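Side-chain contacts in cutinase-like protein (Cryptococcus sp., PDB 2CZQ), which probably hydrolyses carboxylic esters as a cutinase-like enzyme with the alpha/beta-hydrolase fold: residues 22-25 with 26-29; 90-93 with 94-98; 194-197 with 198-202. All blocks are in the same frame, centred on the assembly; numbering follows the deposited sequence. Where two conformers were deposited one is given.

Interaction 1: residues 22-25 with 26-29; sequences GQSA and GFRT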
loop_
_atom_site.group_PDB
_atom_site.type_symbol
_atom_site.label_atom_id
_atom_site.label_comp_id
_atom_site.label_asym_id
_atom_site.label_seq_id
_atom_site.Cartn_x
_atom_site.Cartn_y
_atom_site.Cartn_z
ATOM N N GLY A 22 -3.741 -0.986 -15.034
ATOM C CA GLY A 22 -2.728 -2.024 -15.025
ATOM C C GLY A 22 -1.975 -1.918 -13.717
ATOM O O GLY A 22 -2.304 -1.073 -12.878
ATOM N N GLN A 23 -0.971 -2.764 -13.526
ATOM C CA GLN A 23 -0.199 -2.722 -12.293
ATOM C C GLN A 23 0.552 -1.401 -12.176
ATOM O O GLN A 23 1.097 -0.894 -13.159
ATOM C CB GLN A 23 0.775 -3.895 -12.224
ATOM C CG GLN A 23 1.456 -4.001 -10.870
ATOM C CD GLN A 23 2.389 -5.190 -10.706
ATOM O OE1 GLN A 23 2.808 -5.465 -9.592
ATOM N NE2 GLN A 23 2.727 -5.878 -11.789
ATOM N N SER A 24 0.579 -0.836 -10.975
ATOM C CA SER A 24 1.377 0.357 -10.746
ATOM C C SER A 24 2.858 0.046 -10.905
ATOM O O SER A 24 3.347 -0.992 -10.436
ATOM C CB SER A 24 1.131 0.887 -9.338
ATOM O OG SER A 24 1.963 2.003 -9.063
ATOM N N ALA A 25 3.581 0.962 -11.542
ATOM C CA ALA A 25 5.032 0.876 -11.594
ATOM C C ALA A 25 5.622 0.822 -10.187
ATOM O O ALA A 25 6.711 0.282 -9.997
ATOM C CB ALA A 25 5.606 2.051 -12.356
ATOM N N GLY A 26 4.905 1.372 -9.207
ATOM C CA GLY A 26 5.364 1.357 -7.830
ATOM C C GLY A 26 5.576 -0.022 -7.231
ATOM O O GLY A 26 6.339 -0.150 -6.279
ATOM N N PHE A 27 4.906 -1.043 -7.772
ATOM C CA PHE A 27 4.945 -2.380 -7.170
ATOM C C PHE A 27 5.414 -3.479 -8.096
ATOM O O PHE A 27 5.497 -4.626 -7.686
ATOM C CB PHE A 27 3.586 -2.737 -6.551
ATOM C CG PHE A 27 3.037 -1.628 -5.735
ATOM C CD1 PHE A 27 3.649 -1.281 -4.538
ATOM C CD2 PHE A 27 1.989 -0.852 -6.203
ATOM C CE1 PHE A 27 3.201 -0.201 -3.800
ATOM C CE2 PHE A 27 1.523 0.232 -5.467
ATOM C CZ PHE A 27 2.134 0.564 -4.264
ATOM N N ARG A 28 5.741 -3.144 -9.336
ATOM C CA ARG A 28 6.052 -4.176 -10.322
ATOM C C ARG A 28 7.194 -5.095 -9.883
ATOM O O ARG A 28 7.068 -6.321 -9.935
ATOM C CB ARG A 28 6.384 -3.530 -11.668
ATOM C CG ARG A 28 6.283 -4.461 -12.865
ATOM C CD ARG A 28 6.396 -3.765 -14.222
ATOM N NE ARG A 28 5.914 -2.382 -14.195
ATOM C CZ ARG A 28 4.995 -1.880 -15.015
ATOM N NH1 ARG A 28 4.430 -2.638 -15.947
ATOM N NH2 ARG A 28 4.634 -0.610 -14.900
ATOM N N THR A 29 8.311 -4.515 -9.459
ATOM C CA THR A 29 9.447 -5.333 -9.074
ATOM C C THR A 29 9.145 -6.167 -7.839
ATOM O O THR A 29 9.300 -7.388 -7.866
ATOM C CB THR A 29 10.685 -4.467 -8.893
ATOM O OG1 THR A 29 11.071 -3.993 -10.187
ATOM C CG2 THR A 29 11.878 -5.299 -8.416
HETATM O O HOH W 1 5.170 -7.609 -11.545
HETATM O O HOH W 2 8.770 -1.535 -9.671
#

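Interaction 2: residues 90-93 with 94-98; sequences ATVV and ALQQL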
loop_
_atom_site.group_PDB
_atom_site.type_symbol
_atom_site.label_atom_id
_atom_site.label_comp_id
_atom_site.label_asym_id
_atom_site.label_seq_id
_atom_site.Cartn_x
_atom_site.Cartn_y
_atom_site.Cartn_z
ATOM N N ALA A 90 -6.391 6.177 -1.578
ATOM C CA ALA A 90 -7.548 5.296 -1.758
ATOM C C ALA A 90 -7.496 4.100 -0.808
ATOM O O ALA A 90 -8.528 3.650 -0.295
ATOM C CB ALA A 90 -7.642 4.821 -3.194
ATOM N N THR A 91 -6.290 3.591 -0.575
ATOM C CA THR A 91 -6.083 2.469 0.333
ATOM C C THR A 91 -6.338 2.873 1.784
ATOM O O THR A 91 -7.020 2.160 2.522
ATOM C CB THR A 91 -4.664 1.911 0.163
ATOM O OG1 THR A 91 -4.483 1.454 -1.187
ATOM C CG2 THR A 91 -4.463 0.666 1.015
ATOM N N VAL A 92 -5.791 4.018 2.193
ATOM C CA VAL A 92 -6.023 4.544 3.535
ATOM C C VAL A 92 -7.523 4.667 3.816
ATOM O O VAL A 92 -8.000 4.255 4.874
ATOM C CB VAL A 92 -5.312 5.901 3.720
ATOM C CG1 VAL A 92 -5.782 6.598 4.989
ATOM C CG2 VAL A 92 -3.801 5.709 3.732
ATOM N N VAL A 93 -8.261 5.223 2.863
ATOM C CA VAL A 93 -9.695 5.395 3.045
ATOM C C VAL A 93 -10.407 4.042 3.103
ATOM O O VAL A 93 -11.360 3.876 3.868
ATOM C CB VAL A 93 -10.278 6.365 1.996
ATOM C CG1 VAL A 93 -11.794 6.495 2.135
ATOM C CG2 VAL A 93 -9.619 7.733 2.152
ATOM N N ALA A 94 -9.920 3.058 2.345
ATOM C CA ALA A 94 -10.434 1.695 2.484
ATOM C C ALA A 94 -10.257 1.182 3.912
ATOM O O ALA A 94 -11.171 0.575 4.467
ATOM C CB ALA A 94 -9.780 0.743 1.483
ATOM N N LEU A 95 -9.097 1.430 4.518
ATOM C CA LEU A 95 -8.871 0.990 5.897
ATOM C C LEU A 95 -9.865 1.645 6.845
ATOM O O LEU A 95 -10.404 0.998 7.750
ATOM C CB LEU A 95 -7.453 1.303 6.366
ATOM C CG LEU A 95 -6.284 0.889 5.471
ATOM C CD1 LEU A 95 -4.971 1.144 6.189
ATOM C CD2 LEU A 95 -6.383 -0.570 5.023
ATOM N N GLN A 96 -10.105 2.937 6.631
ATOM C CA GLN A 96 -11.048 3.688 7.448
ATOM C C GLN A 96 -12.455 3.100 7.360
ATOM O O GLN A 96 -13.179 3.053 8.355
ATOM C CB GLN A 96 -11.056 5.161 7.032
ATOM C CG GLN A 96 -9.722 5.865 7.260
ATOM C CD GLN A 96 -9.639 7.226 6.588
ATOM O OE1 GLN A 96 -10.546 7.631 5.859
ATOM N NE2 GLN A 96 -8.537 7.931 6.820
ATOM N N GLN A 97 -12.831 2.639 6.171
ATOM C CA GLN A 97 -14.148 2.055 5.949
ATOM C C GLN A 97 -14.245 0.612 6.429
ATOM O O GLN A 97 -15.302 0.193 6.899
ATOM C CB GLN A 97 -14.523 2.126 4.473
ATOM C CG GLN A 97 -14.837 3.536 4.021
ATOM C CD GLN A 97 -15.282 3.609 2.577
ATOM O OE1 GLN A 97 -15.723 2.615 2.000
ATOM N NE2 GLN A 97 -15.172 4.793 1.988
ATOM N N LEU A 98 -13.163 -0.148 6.304
ATOM C CA LEU A 98 -13.173 -1.548 6.718
ATOM C C LEU A 98 -13.264 -1.721 8.227
ATOM O O LEU A 98 -13.825 -2.702 8.711
ATOM C CB LEU A 98 -11.941 -2.282 6.197
ATOM C CG LEU A 98 -11.894 -2.558 4.693
ATOM C CD1 LEU A 98 -10.531 -3.096 4.305
ATOM C CD2 LEU A 98 -13.004 -3.502 4.252
#

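Interaction 3: residues 194-197 with 198-202; sequences YKFA and VNKLG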
loop_
_atom_site.group_PDB
_atom_site.type_symbol
_atom_site.label_atom_id
_atom_site.label_comp_id
_atom_site.label_asym_id
_atom_site.label_seq_id
_atom_site.Cartn_x
_atom_site.Cartn_y
_atom_site.Cartn_z
ATOM N N TYR A 194 8.819 -6.287 -0.870
ATOM C CA TYR A 194 8.817 -7.724 -1.106
ATOM C C TYR A 194 8.971 -8.490 0.213
ATOM O O TYR A 194 8.197 -9.405 0.494
ATOM C CB TYR A 194 9.885 -8.103 -2.151
ATOM C CG TYR A 194 10.704 -9.325 -1.818
ATOM C CD1 TYR A 194 12.022 -9.198 -1.381
ATOM C CD2 TYR A 194 10.166 -10.606 -1.922
ATOM C CE1 TYR A 194 12.783 -10.310 -1.062
ATOM C CE2 TYR A 194 10.920 -11.724 -1.603
ATOM C CZ TYR A 194 12.225 -11.570 -1.174
ATOM O OH TYR A 194 12.954 -12.685 -0.848
ATOM N N LYS A 195 9.949 -8.106 1.033
ATOM C CA LYS A 195 10.163 -8.801 2.298
ATOM C C LYS A 195 8.973 -8.643 3.235
ATOM O O LYS A 195 8.562 -9.602 3.895
ATOM C CB LYS A 195 11.443 -8.324 2.980
ATOM C CG LYS A 195 12.697 -8.766 2.264
ATOM C CD LYS A 195 13.963 -8.512 3.056
ATOM C CE LYS A 195 15.156 -9.024 2.266
ATOM N NZ LYS A 195 16.448 -8.975 3.003
ATOM N N PHE A 196 8.424 -7.431 3.281
ATOM C CA PHE A 196 7.261 -7.131 4.108
ATOM C C PHE A 196 6.098 -8.050 3.738
ATOM O O PHE A 196 5.519 -8.713 4.601
ATOM C CB PHE A 196 6.872 -5.660 3.932
ATOM C CG PHE A 196 5.575 -5.275 4.587
ATOM C CD1 PHE A 196 5.516 -5.018 5.949
ATOM C CD2 PHE A 196 4.415 -5.135 3.829
ATOM C CE1 PHE A 196 4.320 -4.634 6.548
ATOM C CE2 PHE A 196 3.218 -4.758 4.423
ATOM C CZ PHE A 196 3.175 -4.503 5.782
ATOM N N ALA A 197 5.772 -8.094 2.449
ATOM C CA ALA A 197 4.655 -8.902 1.979
ATOM C C ALA A 197 4.874 -10.385 2.250
ATOM O O ALA A 197 3.997 -11.051 2.790
ATOM C CB ALA A 197 4.409 -8.668 0.512
ATOM N N VAL A 198 6.041 -10.909 1.883
ATOM C CA VAL A 198 6.290 -12.337 2.057
ATOM C C VAL A 198 6.191 -12.715 3.536
ATOM O O VAL A 198 5.552 -13.710 3.895
ATOM C CB VAL A 198 7.634 -12.775 1.439
ATOM C CG1 VAL A 198 8.000 -14.192 1.866
ATOM C CG2 VAL A 198 7.564 -12.686 -0.076
ATOM N N ASN A 199 6.790 -11.904 4.402
ATOM C CA ASN A 199 6.721 -12.174 5.834
ATOM C C ASN A 199 5.303 -12.082 6.392
ATOM O O ASN A 199 4.879 -12.960 7.143
ATOM C CB ASN A 199 7.677 -11.270 6.607
ATOM C CG ASN A 199 9.075 -11.837 6.670
ATOM O OD1 ASN A 199 9.375 -12.675 7.517
ATOM N ND2 ASN A 199 9.934 -11.398 5.760
ATOM N N LYS A 200 4.554 -11.053 6.003
ATOM C CA LYS A 200 3.173 -10.927 6.467
ATOM C C LYS A 200 2.299 -12.079 5.973
ATOM O O LYS A 200 1.349 -12.469 6.652
ATOM C CB LYS A 200 2.564 -9.581 6.068
ATOM C CG LYS A 200 3.156 -8.363 6.784
ATOM C CD LYS A 200 2.981 -8.439 8.291
ATOM C CE LYS A 200 3.349 -7.124 8.953
ATOM N NZ LYS A 200 3.595 -7.283 10.416
ATOM N N LEU A 201 2.629 -12.613 4.799
ATOM C CA LEU A 201 1.907 -13.746 4.225
ATOM C C LEU A 201 2.320 -15.091 4.813
ATOM O O LEU A 201 1.746 -16.118 4.450
ATOM C CB LEU A 201 2.074 -13.772 2.706
ATOM C CG LEU A 201 1.405 -12.621 1.950
ATOM C CD1 LEU A 201 1.905 -12.575 0.513
ATOM C CD2 LEU A 201 -0.115 -12.718 2.010
ATOM N N GLY A 202 3.302 -15.083 5.715
ATOM C CA GLY A 202 3.714 -16.291 6.408
ATOM C C GLY A 202 4.864 -17.047 5.776
ATOM O O GLY A 202 5.136 -18.187 6.164
#

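Interaction 1: residues 22-25 with 26-29
S24 and F27 close a tight beta-turn on the approach to helix 28-37: F27 N donates to S24 O over 3.1 Å in a nearly straight bond (168° at the hydrogen). The donor stands well above the carbonyl plane, 56° out of it. One step inside the turn, S24 OG accepts from G26 N at 3.0 Å. This is an ST turn: with chi1 at 176° the hydroxyl sits beside the carbonyl carbon, facing the next peptide. E19 reinforces it from outside, one carboxylate oxygen bonding S24 OG and the other A25 N. The result illustrates how an alpha/beta-hydrolase loop that follows strand 9-14 of the parallel sheet is fixed before it becomes a helix. F27 occupies the N-cap position, and its ring meets S24 CB through CD2 at 3.7 Å while also packing on Q82 and Y84 of strand 78-84. Q23, fully extended, crosses R28 obliquely, with Q23 OE1 3.6 Å from R28 CA; its NE2 reaches R28 O through a water, while OE1 takes a hydrogen bond from N31. A second water bridges A25 O (2.8 Å) and T29 N (3.0 Å), donating to the oxygen and accepting from the nitrogen. R28 was modelled in two conformers; in one of them A25 CB sits in plane at the guanidinium edge, 3.8 Å from R28 NH2.

Interaction 2: residues 90-93 with 94-98
V92 and V93 meet Q96 and Q97 one turn further along helix 86-98, and these touches are plain van der Waals contacts between methyl groups and amide ends. V92 CG1 rests 3.6 Å from Q96 NE2, and V93 CG2 lies 3.8 Å from Q96 OE1, so the amide of Q96 reaches back across both valines with its nitrogen over one and its oxygen over the other. V93 puts its other methyl to use as well, CG1 lying 3.8 Å from Q97 NE2. In V93 the methyl CG1 is anti to the backbone N (chi1 177°), which spreads the two branches toward different glutamines. The Q96 chain is extended beyond CG, and its CG passes 3.4 Å from V92 O, the same oxygen that accepts from Q96 N. That backbone bond is one of four successive helical bonds, joining A90 to A94, T91 to L95, V92 to Q96 and V93 to Q97, which set the spacing of the side chains. What fixes the Q96 amide lies outside the helix: NE2 donates to S148 O and to Q146 O, consistent with the nitrogen being held beside V92 CG1. On the inner side T91 OG1 bonds G87 O, a turn earlier, in the putative nucleophile elbow. The helix begins within that elbow and lies against the sheet, with T91 and L95 packing on strands 78-84 and 108-114, while V93 and Q97 lean on T60 of helix 57-73.

Interaction 3: residues 194-197 with 198-202
The closing turns of helix 187-200, which end in a Schellman motif at G202, gather two side-chain pairs, F196-K200 and Y194-V198, and a bond from the N199 side chain to K195 O. G202 has positive phi, and its N bonds N199 O at 3.0 Å, one of the motif's two bonds. Over one face of the F196 ring lies the aliphatic part of K200, with CG 4.0 Å from the ring centroid and 15° off the normal, a CH-pi contact. A bend at chi2 (-60°) turns the lysine chain along the ring, so that CE also approaches F196 CE1, at 3.6 Å. Elsewhere, K195 O is gripped twice by N199, by its backbone N and, in the conformer given, by ND2 at 2.9 Å, the two arriving from opposite faces of the carbonyl plane. Y194 and V198 run side by side, with Y194 CD2 3.8 Å from V198 CG2, toward helix 28-37, where Y194 touches M30 and V198 touches A37. N199 ND2 also bonds the terminal carboxylate of A205; in this conformer the amide can link a helix carbonyl to the chain's end, while the lysine contributes methylenes rather than its charge to the phenylalanine.

Overall arrangement
The three contacts occupy separate parts of one alpha/beta-hydrolase domain and do not touch. Interactions 1 and 2 lie on opposite sides of the chain's centre, their own centres 20 Å apart and their nearest atoms about 7 Å apart. Each has one side chain, F27 and T91 respectively, touching the putative nucleophile elbow around S85, and S24 lies near, without touching, the probable S85-H180-D165 triad. Interaction 3 stands 17 Å from interaction 1 and 21 Å from interaction 2, between centres. Its closer relation is to interaction 1: helix 187-200 packs on helix 28-37, and Q190 of the former bonds G26 O.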